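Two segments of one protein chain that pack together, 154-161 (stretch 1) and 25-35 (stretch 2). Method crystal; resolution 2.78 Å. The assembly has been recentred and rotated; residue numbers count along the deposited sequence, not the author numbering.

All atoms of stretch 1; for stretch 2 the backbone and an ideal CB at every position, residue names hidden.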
# COMPACT_ATOMS: atom_id res chain seq x y z
N SER A 154 -13.18 -25.19 -6.44
CA SER A 154 -14.60 -24.87 -6.42
C SER A 154 -14.87 -23.80 -5.32
O SER A 154 -14.13 -23.74 -4.31
CB SER A 154 -15.42 -26.13 -6.23
OG SER A 154 -15.98 -26.19 -4.93
N PRO A 155 -15.89 -22.91 -5.49
CA PRO A 155 -16.16 -21.89 -4.45
C PRO A 155 -16.33 -22.48 -3.03
O PRO A 155 -15.93 -21.82 -2.06
CB PRO A 155 -17.40 -21.17 -4.96
CG PRO A 155 -17.35 -21.36 -6.43
CD PRO A 155 -16.82 -22.75 -6.63
N GLN A 156 -16.86 -23.73 -2.94
CA GLN A 156 -17.04 -24.48 -1.69
C GLN A 156 -15.69 -24.77 -1.09
O GLN A 156 -15.47 -24.44 0.08
CB GLN A 156 -17.78 -25.81 -1.94
CG GLN A 156 -19.28 -25.75 -1.78
CD GLN A 156 -19.94 -26.90 -2.50
OE1 GLN A 156 -19.32 -27.95 -2.74
NE2 GLN A 156 -21.20 -26.71 -2.89
N GLU A 157 -14.80 -25.39 -1.88
CA GLU A 157 -13.43 -25.76 -1.49
C GLU A 157 -12.64 -24.54 -1.02
O GLU A 157 -11.97 -24.64 -0.01
CB GLU A 157 -12.70 -26.47 -2.63
CG GLU A 157 -13.23 -27.84 -2.99
CD GLU A 157 -12.60 -28.44 -4.24
OE1 GLU A 157 -12.33 -27.68 -5.20
OE2 GLU A 157 -12.42 -29.68 -4.27
N GLN A 158 -12.75 -23.38 -1.75
CA GLN A 158 -12.12 -22.08 -1.41
C GLN A 158 -12.47 -21.59 -0.01
O GLN A 158 -11.58 -21.12 0.71
CB GLN A 158 -12.55 -21.00 -2.40
CG GLN A 158 -11.68 -20.95 -3.62
CD GLN A 158 -10.69 -19.83 -3.61
OE1 GLN A 158 -10.18 -19.40 -2.56
NE2 GLN A 158 -10.38 -19.36 -4.81
N ALA A 159 -13.76 -21.71 0.36
CA ALA A 159 -14.34 -21.36 1.67
C ALA A 159 -13.79 -22.29 2.74
O ALA A 159 -13.47 -21.83 3.83
CB ALA A 159 -15.86 -21.49 1.61
N ARG A 160 -13.68 -23.60 2.43
CA ARG A 160 -13.14 -24.61 3.31
C ARG A 160 -11.67 -24.28 3.63
O ARG A 160 -11.30 -24.22 4.82
CB ARG A 160 -13.29 -25.98 2.64
CG ARG A 160 -12.80 -27.17 3.45
CD ARG A 160 -13.57 -27.39 4.73
NE ARG A 160 -12.74 -27.06 5.88
CZ ARG A 160 -13.07 -27.27 7.14
NH1 ARG A 160 -14.25 -27.82 7.44
NH2 ARG A 160 -12.24 -26.95 8.12
N PHE A 161 -10.87 -24.00 2.58
CA PHE A 161 -9.46 -23.61 2.68
C PHE A 161 -9.30 -22.35 3.57
O PHE A 161 -8.54 -22.40 4.53
CB PHE A 161 -8.82 -23.40 1.28
CG PHE A 161 -7.54 -22.59 1.29
CD1 PHE A 161 -6.37 -23.13 1.80
CD2 PHE A 161 -7.53 -21.27 0.86
CE1 PHE A 161 -5.20 -22.36 1.88
CE2 PHE A 161 -6.36 -20.50 0.94
CZ PHE A 161 -5.21 -21.05 1.45
N UNK A 25 -22.40 -18.29 -12.34
CA UNK A 25 -21.87 -17.40 -11.31
C UNK A 25 -22.26 -17.90 -9.93
O UNK A 25 -23.17 -18.73 -9.81
CB UNK A 25 -22.37 -15.97 -11.52
N UNK A 26 -21.62 -17.42 -8.86
CA UNK A 26 -21.94 -17.92 -7.52
C UNK A 26 -21.64 -16.94 -6.36
O UNK A 26 -20.56 -16.36 -6.34
CB UNK A 26 -21.16 -19.22 -7.28
N UNK A 27 -22.58 -16.79 -5.36
CA UNK A 27 -22.32 -16.04 -4.12
C UNK A 27 -22.53 -16.92 -2.90
O UNK A 27 -23.65 -17.25 -2.52
CB UNK A 27 -23.22 -14.81 -4.03
N UNK A 28 -21.42 -17.31 -2.29
CA UNK A 28 -21.36 -18.17 -1.13
C UNK A 28 -20.91 -17.45 0.13
O UNK A 28 -19.87 -16.77 0.12
CB UNK A 28 -20.42 -19.34 -1.41
N UNK A 29 -21.63 -17.64 1.24
CA UNK A 29 -21.25 -17.11 2.56
C UNK A 29 -21.08 -18.27 3.56
O UNK A 29 -22.03 -19.06 3.75
CB UNK A 29 -22.30 -16.12 3.07
N UNK A 30 -19.87 -18.40 4.14
CA UNK A 30 -19.55 -19.46 5.10
C UNK A 30 -19.20 -18.90 6.49
O UNK A 30 -18.85 -17.72 6.60
CB UNK A 30 -18.39 -20.30 4.57
N UNK A 31 -19.29 -19.74 7.54
CA UNK A 31 -18.94 -19.35 8.91
C UNK A 31 -17.42 -19.42 9.16
O UNK A 31 -16.65 -19.53 8.20
CB UNK A 31 -19.67 -20.25 9.91
N UNK A 32 -17.03 -19.36 10.44
CA UNK A 32 -15.63 -19.40 10.88
C UNK A 32 -14.84 -20.62 10.43
O UNK A 32 -13.76 -20.47 9.85
CB UNK A 32 -15.58 -19.33 12.41
N UNK A 33 -15.40 -21.83 10.66
CA UNK A 33 -14.77 -23.12 10.29
C UNK A 33 -14.60 -23.33 8.78
O UNK A 33 -13.83 -24.20 8.37
CB UNK A 33 -15.60 -24.27 10.85
N UNK A 34 -15.34 -22.55 7.98
CA UNK A 34 -15.37 -22.62 6.53
C UNK A 34 -16.60 -23.36 6.02
O UNK A 34 -16.65 -23.73 4.85
CB UNK A 34 -14.10 -23.30 6.01
N UNK A 35 -17.60 -23.59 6.91
CA UNK A 35 -18.84 -24.29 6.58
C UNK A 35 -19.87 -23.34 5.92
O UNK A 35 -20.35 -22.41 6.58
CB UNK A 35 -19.43 -24.92 7.84

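Stretch 1 is the N-cap residue Ser-154 followed by the first turns of a helix, 155-161, and stretch 2 brings a strand, 26-30, alongside it at 28° between their N-to-C directions, with the axes 9.3 Å apart at closest approach. The helix turns Pro-155 and Ala-159, one turn apart, toward the strand, so it offers an apolar surface with no side-chain charge in it.

Position 25 has nothing of stretch 1 within reach, and its backbone angles are ordinary, so almost any residue would do. It is Gly-25, although there is room for a CB.

Position 26 points its CA-to-CB bond toward the helix, and the ideal CB lies 4.5 Å from Pro-155 CG. A small or medium apolar side chain would suit: alanine would only just touch the proline, while valine or cysteine could come closer. The residue is Cys-26, whose SG lies 3.7 Å from Pro-155 CB; it is also covalently bonded to a group elsewhere in the structure.

Position 27 follows the alternation of a strand and points away, so stretch 1 sets no demand on it. It is Met-27.

Position 28 points toward the helix again, but its ideal CB is still 5.0 Å from Pro-155 CB. That gap suits a longer apolar chain: leucine, isoleucine or methionine. It is Leu-28, with chi1 in t. Its two methyls spread along the helix: CD2 comes 3.7 Å from Ala-159 CB, while CD1 lies 4.1 Å from Gln-156 CG, touching the aliphatic part of that polar chain. It reaches across the turn from Pro-155 to Ala-159, and nothing in stretch 2 is covered more by stretch 1.

Position 29 points away and is free as far as stretch 1 is concerned; the residue is Phe-29.

At 30 the bond again points toward the helix, and here the ideal CB is already 4.1 Å from Ala-159 CB. A small residue, alanine or perhaps serine, makes the contact with no further reach. It is Ala-30, and the two methyls meet directly.

Position 31 is out of reach of stretch 1, and several polar residues would fit at this turn. Asp-31 serves the turn itself: its OD1 accepts a hydrogen bond from the OG of the residue at 33, at 2.8 Å. Position 32, also out of reach, is Gly-32.

Position 33 points sideways, its ideal CB 5.1 Å from Arg-160 NH2. A small polar residue would suit, and it is Ser-33, whose hydroxyl is the donor to Asp-31. Its carbonyl O lies over one face of the Arg-160 guanidinium, 3.2 Å from NH2, but the angle is too poor for a hydrogen bond.

Position 34 is the most restrictive. Its phi/psi of 101/13 would jam a CB against the preceding carbonyl, and that CB would also clash with Ala-159 O, only 2.7 Å away. Glycine alone fits: Gly-34 lets its CA approach Ala-159 O to 3.4 Å.

Position 35 points away into space free of stretch 1, where a long polar chain is welcome; it is Lys-35.

Stretch 2 25-35: GCMLFADGSGK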
# COMPACT_ATOMS: atom_id res chain seq x y z
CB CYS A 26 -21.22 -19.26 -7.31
SG CYS A 26 -20.71 -19.57 -5.61
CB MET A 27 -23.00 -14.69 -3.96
CG MET A 27 -22.06 -13.75 -3.19
SD MET A 27 -22.54 -12.08 -2.67
CE MET A 27 -22.93 -11.28 -4.32
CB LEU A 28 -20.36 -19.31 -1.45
CG LEU A 28 -20.34 -20.49 -0.48
CD1 LEU A 28 -20.22 -21.78 -1.21
CD2 LEU A 28 -19.24 -20.34 0.58
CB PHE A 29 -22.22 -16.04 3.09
CG PHE A 29 -22.34 -14.78 2.26
CD1 PHE A 29 -21.37 -13.79 2.33
CD2 PHE A 29 -23.43 -14.57 1.43
CE1 PHE A 29 -21.47 -12.63 1.56
CE2 PHE A 29 -23.54 -13.40 0.67
CZ PHE A 29 -22.57 -12.43 0.75
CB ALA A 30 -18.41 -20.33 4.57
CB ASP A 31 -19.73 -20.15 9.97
CG ASP A 31 -19.63 -21.66 9.88
OD1 ASP A 31 -18.49 -22.19 9.95
OD2 ASP A 31 -20.69 -22.32 9.86
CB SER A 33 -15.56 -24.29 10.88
OG SER A 33 -16.87 -24.38 10.36
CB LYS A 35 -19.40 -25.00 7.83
CG LYS A 35 -20.62 -25.89 7.54
CD LYS A 35 -20.91 -26.94 8.62
CE LYS A 35 -21.59 -26.42 9.86
NZ LYS A 35 -22.98 -25.96 9.59
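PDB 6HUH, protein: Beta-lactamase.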